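Local coordinates for protein D-glucosaminate-6-phosphate ammonia lyase (Salmonella typhimurium, PDB 7LCE) that is a pyridoxal-phosphate protein of the selenocysteine synthase family, built on the aminotransferase-type fold and assembled from eight chains, at residues Gln144-Ile149 with Val176-Ala181; Ala82-His87 with His183-Val188; Val106-Gly111 with Ser122-Gly127; Ala94-Pro97 with Gly101-Asn104. One frame throughout, in Å; residues are numbered along the deposited sequence.

Contact 1. Residues Gln144-Ile149 with Val176-Ala181; sequences QLESAI and VQVAQA
Val178 sets both of its methyl groups against the helix of 144-149, and more of its surface is buried here than that of any other residue in the contact. Leu145 is its main partner: the two side chains slide past one another in opposite directions, and Leu145 CD2 lies 3.8 Å from Val178 CG2. The torsions explain the pairing. Leu145 holds CG anti to its backbone N (chi1 175°), which carries the isobutyl group off the helix toward Val178, whose own CG1 and CG2 fork to meet different neighbours. CG1 faces Ile149, where Ile149 CG1 is 4.2 Å from Val178 CG1. CG2 also meets the methylene part of Glu146, with Glu146 CG 4.0 Å from Val178 CG2. Glutamate suits this exposed edge because its aliphatic stem can cover the valine while the extended chain carries the carboxylate onward, to a weak, long ion pair with Arg142. Arg142 NH1 also donates a hydrogen bond to Gln177 OE1, a polar link between the two helices at the solvent edge of the apolar layer. On the sheet side, Leu145, Ile149 and Val178 all rest on Leu156 of strand 153-159, so helices 142-147 and 172-181 sit side by side on one face of the central sheet. Branched aliphatic residues fit this three-way meeting of helix, helix and strand. A calcium ion lies about 5 Å from the Ile149 side chain. With no hydrogen bond joining the two segments directly, their attraction rests on dispersion and the exclusion of water, and the charged carboxylate stays at the solvent-exposed edge.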
loop_
_atom_site.group_PDB
_atom_site.type_symbol
_atom_site.label_atom_id
_atom_site.label_comp_id
_atom_site.label_asym_id
_atom_site.label_seq_id
_atom_site.Cartn_x
_atom_site.Cartn_y
_atom_site.Cartn_z
ATOM N N GLN A 144 -12.935 24.980 -16.810
ATOM C CA GLN A 144 -12.658 23.548 -16.842
ATOM C C GLN A 144 -11.251 23.273 -17.357
ATOM O O GLN A 144 -10.561 22.379 -16.855
ATOM C CB GLN A 144 -13.697 22.827 -17.699
ATOM C CG GLN A 144 -15.061 22.689 -17.043
ATOM C CD GLN A 144 -16.107 22.145 -17.995
ATOM O OE1 GLN A 144 -16.068 22.414 -19.195
ATOM N NE2 GLN A 144 -17.039 21.356 -17.466
ATOM N N LEU A 145 -10.810 24.030 -18.365
ATOM C CA LEU A 145 -9.451 23.865 -18.872
ATOM C C LEU A 145 -8.425 24.258 -17.820
ATOM O O LEU A 145 -7.382 23.608 -17.687
ATOM C CB LEU A 145 -9.256 24.700 -20.137
ATOM C CG LEU A 145 -7.842 24.718 -20.719
ATOM C CD1 LEU A 145 -7.379 23.311 -21.049
ATOM C CD2 LEU A 145 -7.783 25.604 -21.950
ATOM N N GLU A 146 -8.706 25.317 -17.061
ATOM C CA GLU A 146 -7.748 25.785 -16.069
ATOM C C GLU A 146 -7.680 24.858 -14.862
ATOM O O GLU A 146 -6.618 24.726 -14.244
ATOM C CB GLU A 146 -8.103 27.207 -15.642
ATOM C CG GLU A 146 -8.058 28.207 -16.786
ATOM C CD GLU A 146 -8.482 29.601 -16.369
ATOM O OE1 GLU A 146 -9.299 29.722 -15.431
ATOM O OE2 GLU A 146 -7.994 30.578 -16.980
ATOM N N SER A 147 -8.787 24.196 -14.517
ATOM C CA SER A 147 -8.773 23.308 -13.358
ATOM C C SER A 147 -7.975 22.041 -13.622
ATOM O O SER A 147 -7.454 21.435 -12.678
ATOM C CB SER A 147 -10.201 22.954 -12.945
ATOM O OG SER A 147 -10.934 24.122 -12.619
ATOM N N ALA A 148 -7.856 21.629 -14.887
ATOM C CA ALA A 148 -7.124 20.407 -15.209
ATOM C C ALA A 148 -5.618 20.572 -15.061
ATOM O O ALA A 148 -4.904 19.566 -14.981
ATOM C CB ALA A 148 -7.457 19.951 -16.631
ATOM N N ILE A 149 -5.123 21.803 -15.027
ATOM C CA ILE A 149 -3.693 22.051 -14.904
ATOM C C ILE A 149 -3.276 21.870 -13.450
ATOM O O ILE A 149 -3.872 22.462 -12.543
ATOM C CB ILE A 149 -3.342 23.461 -15.403
ATOM C CG1 ILE A 149 -3.873 23.675 -16.821
ATOM C CG2 ILE A 149 -1.840 23.685 -15.350
ATOM C CD1 ILE A 149 -3.271 22.734 -17.837
ATOM N N VAL A 176 -3.693 28.695 -25.965
ATOM C CA VAL A 176 -2.440 29.448 -25.939
ATOM C C VAL A 176 -2.325 30.245 -24.645
ATOM O O VAL A 176 -1.279 30.244 -23.985
ATOM C CB VAL A 176 -2.334 30.365 -27.171
ATOM C CG1 VAL A 176 -1.063 31.194 -27.101
ATOM C CG2 VAL A 176 -2.359 29.543 -28.445
ATOM N N GLN A 177 -3.404 30.930 -24.260
ATOM C CA GLN A 177 -3.362 31.768 -23.066
ATOM C C GLN A 177 -3.132 30.931 -21.813
ATOM O O GLN A 177 -2.319 31.295 -20.955
ATOM C CB GLN A 177 -4.656 32.573 -22.946
ATOM C CG GLN A 177 -4.902 33.528 -24.101
ATOM C CD GLN A 177 -6.206 34.288 -23.962
ATOM O OE1 GLN A 177 -6.670 34.548 -22.852
ATOM N NE2 GLN A 177 -6.809 34.642 -25.091
ATOM N N VAL A 178 -3.839 29.805 -21.691
ATOM C CA VAL A 178 -3.678 28.950 -20.518
ATOM C C VAL A 178 -2.296 28.307 -20.504
ATOM O O VAL A 178 -1.656 28.207 -19.449
ATOM C CB VAL A 178 -4.796 27.894 -20.471
ATOM C CG1 VAL A 178 -4.562 26.924 -19.325
ATOM C CG2 VAL A 178 -6.150 28.571 -20.329
ATOM N N ALA A 179 -1.807 27.871 -21.668
ATOM C CA ALA A 179 -0.504 27.214 -21.724
ATOM C C ALA A 179 0.614 28.161 -21.311
ATOM O O ALA A 179 1.463 27.813 -20.483
ATOM C CB ALA A 179 -0.253 26.660 -23.127
ATOM N N GLN A 180 0.631 29.373 -21.873
ATOM C CA GLN A 180 1.696 30.312 -21.538
ATOM C C GLN A 180 1.570 30.848 -20.119
ATOM O O GLN A 180 2.571 31.302 -19.553
ATOM C CB GLN A 180 1.733 31.469 -22.543
ATOM C CG GLN A 180 2.262 31.067 -23.918
ATOM C CD GLN A 180 2.397 32.241 -24.872
ATOM O OE1 GLN A 180 1.823 33.307 -24.650
ATOM N NE2 GLN A 180 3.164 32.047 -25.942
ATOM N N ALA A 181 0.372 30.804 -19.529
ATOM C CA ALA A 181 0.207 31.253 -18.151
ATOM C C ALA A 181 0.763 30.256 -17.141
ATOM O O ALA A 181 1.090 30.654 -16.017
ATOM C CB ALA A 181 -1.267 31.529 -17.855
#

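Contact 2. Residues Ala82-His87 with His183-Val188; sequences AAAITH and HLPLIV
Ala84 presses its single methyl against the ring of Pro185, with Ala84 CB 3.7 Å from Pro185 CG, and this is the tight part of the contact. Both residues are buried. Alanine suits the spot because its short side chain allows helix 73-86 to come close to the sheet, and proline offers a compact apolar ring just before strand 186-189 begins. Farther along that strand the fit is looser: Ile187 CD1 reaches only to 4.5 Å from Ala84 CB. Ile187 points to this side of the sheet, whereas the neighbouring Leu186 faces helix 172-181 on the other.

Toward solvent the two segments part company. His87, the first residue past the helix, with positive phi, and His183 are both exposed and do not meet; the His87 ring instead lies against Trp229, which Pro185 also touches. Within the buried helix, apart from these histidines, Ala82 O accepts from Thr86 N and Thr86 OG1, which approach from opposite faces of the carbonyl plane. Polar groups find partners away from the seam: Thr86 also with Gln236, the strand with its neighbours. No hydrogen bond crosses the seam, so attraction there rests on dispersion and burial, while sheet bonds hold the strand.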
loop_
_atom_site.group_PDB
_atom_site.type_symbol
_atom_site.label_atom_id
_atom_site.label_comp_id
_atom_site.label_asym_id
_atom_site.label_seq_id
_atom_site.Cartn_x
_atom_site.Cartn_y
_atom_site.Cartn_z
ATOM N N ALA A 82 6.576 13.121 -25.708
ATOM C CA ALA A 82 7.819 12.720 -25.057
ATOM C C ALA A 82 8.754 13.908 -24.878
ATOM O O ALA A 82 9.486 13.979 -23.884
ATOM C CB ALA A 82 8.506 11.616 -25.858
ATOM N N ALA A 83 8.751 14.842 -25.830
ATOM C CA ALA A 83 9.543 16.057 -25.676
ATOM C C ALA A 83 9.046 16.893 -24.502
ATOM O O ALA A 83 9.847 17.478 -23.763
ATOM C CB ALA A 83 9.514 16.870 -26.971
ATOM N N ALA A 84 7.726 16.974 -24.323
ATOM C CA ALA A 84 7.181 17.767 -23.225
ATOM C C ALA A 84 7.422 17.104 -21.876
ATOM O O ALA A 84 7.544 17.798 -20.859
ATOM C CB ALA A 84 5.686 18.006 -23.435
ATOM N N ILE A 85 7.493 15.777 -21.842
ATOM C CA ILE A 85 7.687 15.066 -20.584
ATOM C C ILE A 85 9.162 14.970 -20.219
ATOM O O ILE A 85 9.534 15.183 -19.061
ATOM C CB ILE A 85 7.033 13.673 -20.665
ATOM C CG1 ILE A 85 5.523 13.811 -20.855
ATOM C CG2 ILE A 85 7.340 12.864 -19.416
ATOM C CD1 ILE A 85 4.794 12.494 -20.926
ATOM N N THR A 86 10.020 14.673 -21.195
ATOM C CA THR A 86 11.438 14.473 -20.918
ATOM C C THR A 86 12.229 15.771 -20.887
ATOM O O THR A 86 13.318 15.796 -20.301
ATOM C CB THR A 86 12.061 13.546 -21.964
ATOM O OG1 THR A 86 11.935 14.138 -23.263
ATOM C CG2 THR A 86 11.373 12.192 -21.958
ATOM N N HIS A 87 11.719 16.837 -21.506
ATOM C CA HIS A 87 12.454 18.089 -21.694
ATOM C C HIS A 87 13.774 17.874 -22.424
ATOM O O HIS A 87 14.666 18.724 -22.361
ATOM C CB HIS A 87 12.709 18.805 -20.360
ATOM C CG HIS A 87 11.473 19.358 -19.722
ATOM N ND1 HIS A 87 10.572 18.570 -19.039
ATOM C CD2 HIS A 87 10.987 20.620 -19.667
ATOM C CE1 HIS A 87 9.583 19.323 -18.591
ATOM N NE2 HIS A 87 9.812 20.571 -18.958
ATOM N N HIS A 183 3.408 28.182 -18.074
ATOM C CA HIS A 183 4.701 27.810 -18.649
ATOM C C HIS A 183 4.733 26.328 -19.018
ATOM O O HIS A 183 5.667 25.591 -18.696
ATOM C CB HIS A 183 5.849 28.182 -17.712
ATOM C CG HIS A 183 6.073 29.658 -17.606
ATOM N ND1 HIS A 183 6.429 30.433 -18.688
ATOM C CD2 HIS A 183 5.976 30.503 -16.552
ATOM C CE1 HIS A 183 6.549 31.692 -18.305
ATOM N NE2 HIS A 183 6.280 31.760 -17.013
ATOM N N LEU A 184 3.684 25.899 -19.704
ATOM C CA LEU A 184 3.566 24.568 -20.253
ATOM C C LEU A 184 3.536 24.631 -21.774
ATOM O O LEU A 184 2.993 25.578 -22.351
ATOM C CB LEU A 184 2.292 23.880 -19.754
ATOM C CG LEU A 184 2.219 23.654 -18.246
ATOM C CD1 LEU A 184 0.887 23.026 -17.875
ATOM C CD2 LEU A 184 3.380 22.787 -17.784
ATOM N N PRO A 185 4.113 23.643 -22.454
ATOM C CA PRO A 185 4.095 23.663 -23.919
ATOM C C PRO A 185 2.720 23.296 -24.453
ATOM O O PRO A 185 2.036 22.421 -23.915
ATOM C CB PRO A 185 5.148 22.616 -24.298
ATOM C CG PRO A 185 5.137 21.664 -23.156
ATOM C CD PRO A 185 4.873 22.497 -21.927
ATOM N N LEU A 186 2.315 23.982 -25.518
ATOM C CA LEU A 186 1.062 23.696 -26.202
ATOM C C LEU A 186 1.353 22.910 -27.472
ATOM O O LEU A 186 2.151 23.343 -28.307
ATOM C CB LEU A 186 0.312 24.983 -26.550
ATOM C CG LEU A 186 -0.914 24.782 -27.445
ATOM C CD1 LEU A 186 -1.918 23.853 -26.777
ATOM C CD2 LEU A 186 -1.559 26.107 -27.801
ATOM N N ILE A 187 0.701 21.760 -27.612
ATOM C CA ILE A 187 0.892 20.870 -28.749
ATOM C C ILE A 187 -0.372 20.912 -29.592
ATOM O O ILE A 187 -1.483 20.792 -29.062
ATOM C CB ILE A 187 1.208 19.437 -28.290
ATOM C CG1 ILE A 187 2.427 19.439 -27.367
ATOM C CG2 ILE A 187 1.445 18.525 -29.482
ATOM C CD1 ILE A 187 2.795 18.073 -26.839
ATOM N N VAL A 188 -0.206 21.081 -30.900
ATOM C CA VAL A 188 -1.324 21.172 -31.829
ATOM C C VAL A 188 -1.207 20.042 -32.838
ATOM O O VAL A 188 -0.166 19.884 -33.487
ATOM C CB VAL A 188 -1.369 22.535 -32.541
ATOM C CG1 VAL A 188 -2.402 22.508 -33.649
ATOM C CG2 VAL A 188 -1.688 23.636 -31.549
#

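Contact 3. Residues Val106-Gly111 with Ser122-Gly127; sequences VVMLRG and SAIRLG
Ile124 lays its two branches on two residues of strand 105-109 and has the largest buried surface of the contact. Its CG2 covers Val106, with Ile124 CG2 4.0 Å from Val106 CG2 and 4.2 Å from Val106 CB. The other branch runs outward through CG1, which lies beside the backbone N (chi1 -63°), and delivers Ile124 CD1 to a point 4.0 Å from Met108 SD. An isoleucine is apt here because one residue supplies both a short arm and a long one.

Val106, second in buried surface, stands two residues from Met108, so both point to the same face of the strand. Its beta-branched shape suits an extended backbone and gives the helix a compact, rigid surface. Met108 contributes through its thioether: its first two torsions (chi1 63°, chi2 -180°) carry SD to Ile124, and a bend at chi3 turns CE aside, leaving the sulfur nearest.

Together they close the beta-alpha-beta unit of strand 105-109, helix 120-126 and strand 130-134. Ile131 of the second strand touches both Met108 and Ile124, and Leu157 of the adjoining strand 153-159 touches all three residues. Beyond the strand, Arg110 forms salt bridges to Glu133 of its own chain and to Glu133 of a neighbouring subunit. Between these two segments the contact is aliphatic carbon and thioether sulfur, with no hydrogen bond; the charged bonding of Arg110 lies beyond this layer, both within the chain and across to another subunit.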
loop_
_atom_site.group_PDB
_atom_site.type_symbol
_atom_site.label_atom_id
_atom_site.label_comp_id
_atom_site.label_asym_id
_atom_site.label_seq_id
_atom_site.Cartn_x
_atom_site.Cartn_y
_atom_site.Cartn_z
ATOM N N VAL A 106 -1.275 14.936 -20.072
ATOM C CA VAL A 106 -1.555 15.735 -21.261
ATOM C C VAL A 106 -3.017 16.151 -21.203
ATOM O O VAL A 106 -3.914 15.297 -21.186
ATOM C CB VAL A 106 -1.255 14.962 -22.555
ATOM C CG1 VAL A 106 -1.731 15.753 -23.758
ATOM C CG2 VAL A 106 0.229 14.669 -22.665
ATOM N N VAL A 107 -3.259 17.456 -21.168
ATOM C CA VAL A 107 -4.598 18.007 -20.996
ATOM C C VAL A 107 -5.171 18.344 -22.365
ATOM O O VAL A 107 -4.575 19.116 -23.125
ATOM C CB VAL A 107 -4.576 19.244 -20.087
ATOM C CG1 VAL A 107 -5.919 19.937 -20.118
ATOM C CG2 VAL A 107 -4.208 18.841 -18.666
ATOM N N MET A 108 -6.337 17.781 -22.675
ATOM C CA MET A 108 -6.991 18.026 -23.950
ATOM C C MET A 108 -8.498 18.009 -23.752
ATOM O O MET A 108 -9.006 17.532 -22.733
ATOM C CB MET A 108 -6.575 16.993 -25.000
ATOM C CG MET A 108 -6.983 15.578 -24.656
ATOM S SD MET A 108 -6.472 14.398 -25.915
ATOM C CE MET A 108 -7.461 14.917 -27.314
ATOM N N LEU A 109 -9.209 18.547 -24.740
ATOM C CA LEU A 109 -10.665 18.541 -24.704
ATOM C C LEU A 109 -11.198 17.134 -24.938
ATOM O O LEU A 109 -10.684 16.391 -25.778
ATOM C CB LEU A 109 -11.228 19.480 -25.769
ATOM C CG LEU A 109 -10.905 20.969 -25.677
ATOM C CD1 LEU A 109 -11.570 21.710 -26.824
ATOM C CD2 LEU A 109 -11.350 21.535 -24.338
ATOM N N ARG A 110 -12.241 16.768 -24.186
ATOM C CA ARG A 110 -12.905 15.492 -24.432
ATOM C C ARG A 110 -13.478 15.442 -25.843
ATOM O O ARG A 110 -13.456 14.392 -26.496
ATOM C CB ARG A 110 -14.002 15.255 -23.394
ATOM C CG ARG A 110 -14.895 14.060 -23.703
ATOM C CD ARG A 110 -15.817 13.722 -22.544
ATOM N NE ARG A 110 -15.147 12.898 -21.545
ATOM C CZ ARG A 110 -14.662 13.359 -20.401
ATOM N NH1 ARG A 110 -14.770 14.632 -20.066
ATOM N NH2 ARG A 110 -14.054 12.517 -19.570
ATOM N N GLY A 111 -13.975 16.573 -26.340
ATOM C CA GLY A 111 -14.450 16.636 -27.707
ATOM C C GLY A 111 -13.372 16.450 -28.754
ATOM O O GLY A 111 -13.702 16.281 -29.932
ATOM N N SER A 122 -3.434 6.564 -28.345
ATOM C CA SER A 122 -2.331 5.622 -28.507
ATOM C C SER A 122 -1.022 6.351 -28.776
ATOM O O SER A 122 0.016 6.013 -28.193
ATOM C CB SER A 122 -2.638 4.637 -29.633
ATOM O OG SER A 122 -3.638 3.716 -29.238
ATOM N N ALA A 123 -1.047 7.357 -29.651
ATOM C CA ALA A 123 0.165 8.127 -29.902
ATOM C C ALA A 123 0.606 8.859 -28.641
ATOM O O ALA A 123 1.801 8.903 -28.324
ATOM C CB ALA A 123 -0.061 9.106 -31.053
ATOM N N ILE A 124 -0.350 9.427 -27.902
ATOM C CA ILE A 124 -0.026 10.113 -26.655
ATOM C C ILE A 124 0.574 9.139 -25.646
ATOM O O ILE A 124 1.545 9.463 -24.953
ATOM C CB ILE A 124 -1.277 10.817 -26.097
ATOM C CG1 ILE A 124 -1.747 11.899 -27.069
ATOM C CG2 ILE A 124 -0.998 11.421 -24.735
ATOM C CD1 ILE A 124 -3.157 12.370 -26.816
ATOM N N ARG A 125 0.011 7.931 -25.548
ATOM C CA ARG A 125 0.529 6.967 -24.581
ATOM C C ARG A 125 1.926 6.482 -24.956
ATOM O O ARG A 125 2.716 6.139 -24.069
ATOM C CB ARG A 125 -0.421 5.775 -24.446
ATOM C CG ARG A 125 -0.342 5.083 -23.086
ATOM C CD ARG A 125 -1.171 3.796 -23.034
ATOM N NE ARG A 125 -2.608 4.042 -23.079
ATOM C CZ ARG A 125 -3.372 3.812 -24.137
ATOM N NH1 ARG A 125 -2.871 3.317 -25.258
ATOM N NH2 ARG A 125 -4.673 4.083 -24.070
ATOM N N LEU A 126 2.247 6.438 -26.251
ATOM C CA LEU A 126 3.589 6.036 -26.661
ATOM C C LEU A 126 4.636 7.042 -26.206
ATOM O O LEU A 126 5.781 6.662 -25.935
ATOM C CB LEU A 126 3.657 5.872 -28.178
ATOM C CG LEU A 126 3.126 4.575 -28.783
ATOM C CD1 LEU A 126 3.160 4.670 -30.295
ATOM C CD2 LEU A 126 3.935 3.387 -28.299
ATOM N N GLY A 127 4.273 8.316 -26.119
ATOM C CA GLY A 127 5.183 9.325 -25.624
ATOM C C GLY A 127 5.282 9.412 -24.123
ATOM O O GLY A 127 6.042 10.237 -23.606
#

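Contact 4. Residues Ala94-Pro97 with Gly101-Asn104; sequences ALMP and GMAN
Met102 reaches back across a short loop to Leu95 and Met96, closing the connection between helix 90-95 and strand 105-109 in the large domain of this aminotransferase-type, fold type I, chain. The contacts between the segments are all apolar. Leu95 CD2 comes to 3.6 Å from Met102 CE, the two side chains crossing at a slant near the exposed edge. Met96 and Met102 instead meet tip to tip. Met102 is extended beyond CG (chi2 176°, chi3 -175°), so it spans a gap that the backbones leave wide: the nearest CA atoms, those of Leu95 and Met102, are 10.6 Å apart. Met96 is folded at chi2 and chi3, which turns its methyl back toward that long arm. Methionine suits both places, being flexible, unbranched and polarisable. Thr86 and Ile85 of helix 73-86 lie against Met96 and Met102 respectively.

Polar bonding belongs to the surroundings. Asn104 ND2 is hydrogen-bonded to Ser99 OG within the turn, and the Asn104 backbone pairs with Arg130. On the outer side Met96 O, the carbonyl oxygen of the cis peptide to Pro97, accepts a hydrogen bond from Arg125 NH1 of a neighbouring subunit. Gly101 carries the positive phi of the turn, a conformation that favours glycine. At the meeting of the two thioethers, Met96 CE lies 3.7 Å from Met102 SD and 3.8 Å from Met102 CE.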
loop_
_atom_site.group_PDB
_atom_site.type_symbol
_atom_site.label_atom_id
_atom_site.label_comp_id
_atom_site.label_asym_id
_atom_site.label_seq_id
_atom_site.Cartn_x
_atom_site.Cartn_y
_atom_site.Cartn_z
ATOM N N ALA A 94 15.473 7.657 -22.226
ATOM C CA ALA A 94 15.632 6.208 -22.191
ATOM C C ALA A 94 14.505 5.510 -21.440
ATOM O O ALA A 94 14.276 4.317 -21.667
ATOM C CB ALA A 94 16.978 5.845 -21.566
ATOM N N LEU A 95 13.801 6.216 -20.553
ATOM C CA LEU A 95 12.715 5.600 -19.799
ATOM C C LEU A 95 11.406 5.527 -20.574
ATOM O O LEU A 95 10.559 4.692 -20.240
ATOM C CB LEU A 95 12.470 6.345 -18.485
ATOM C CG LEU A 95 13.249 5.905 -17.244
ATOM C CD1 LEU A 95 14.749 6.063 -17.426
ATOM C CD2 LEU A 95 12.764 6.686 -16.032
ATOM N N MET A 96 11.216 6.374 -21.580
ATOM C CA MET A 96 9.938 6.418 -22.274
ATOM C C MET A 96 9.642 5.062 -22.909
ATOM O O MET A 96 10.556 4.400 -23.418
ATOM C CB MET A 96 9.947 7.511 -23.342
ATOM C CG MET A 96 10.162 8.921 -22.805
ATOM S SD MET A 96 8.828 9.529 -21.751
ATOM C CE MET A 96 9.503 9.223 -20.118
ATOM N N PRO A 97 8.376 4.616 -22.907
ATOM C CA PRO A 97 7.234 5.396 -22.420
ATOM C C PRO A 97 6.866 5.161 -20.956
ATOM O O PRO A 97 5.713 5.392 -20.594
ATOM C CB PRO A 97 6.093 4.930 -23.331
ATOM C CG PRO A 97 6.535 3.567 -23.870
ATOM C CD PRO A 97 7.948 3.305 -23.412
ATOM N N GLY A 101 6.438 8.656 -12.051
ATOM C CA GLY A 101 6.964 9.695 -11.188
ATOM C C GLY A 101 7.325 11.000 -11.856
ATOM O O GLY A 101 7.955 11.847 -11.215
ATOM N N MET A 102 6.961 11.196 -13.116
ATOM C CA MET A 102 7.229 12.442 -13.815
ATOM C C MET A 102 5.925 13.188 -14.055
ATOM O O MET A 102 4.828 12.636 -13.927
ATOM C CB MET A 102 7.928 12.198 -15.158
ATOM C CG MET A 102 9.072 11.209 -15.140
ATOM S SD MET A 102 9.682 10.977 -16.822
ATOM C CE MET A 102 10.895 9.685 -16.583
ATOM N N ALA A 103 6.058 14.457 -14.427
ATOM C CA ALA A 103 4.911 15.205 -14.919
ATOM C C ALA A 103 4.586 14.697 -16.315
ATOM O O ALA A 103 5.321 14.972 -17.268
ATOM C CB ALA A 103 5.216 16.699 -14.929
ATOM N N ASN A 104 3.490 13.941 -16.440
ATOM C CA ASN A 104 3.182 13.250 -17.686
ATOM C C ASN A 104 1.742 13.439 -18.146
ATOM O O ASN A 104 1.330 12.794 -19.117
ATOM C CB ASN A 104 3.476 11.752 -17.558
ATOM C CG ASN A 104 2.796 11.123 -16.353
ATOM O OD1 ASN A 104 1.864 11.691 -15.780
ATOM N ND2 ASN A 104 3.247 9.931 -15.978
#

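How the contacts relate
Contacts 2 and 3 belong to the core, where helices 73-86 and 120-126 cover the same face of the central sheet; contact 1 holds two helices on the opposite face and is only partly buried. Contact 4, like contact 1 far from the chain centre, is mainly buried, with Leu95 at its exposed edge, and packs on the core through Ile85. Val107 and Leu186 face contact 1, while Val106, Met108 and Ile187 serve contacts 3 and 2. All four seams are apolar: aliphatic and branched in 1, very compact in 2, and richer in sulfur in 3 and 4. Those last two adjoin the same neighbouring subunit, where Arg125 of contact 3 bonds in trans to the Met96 carbonyl of contact 4.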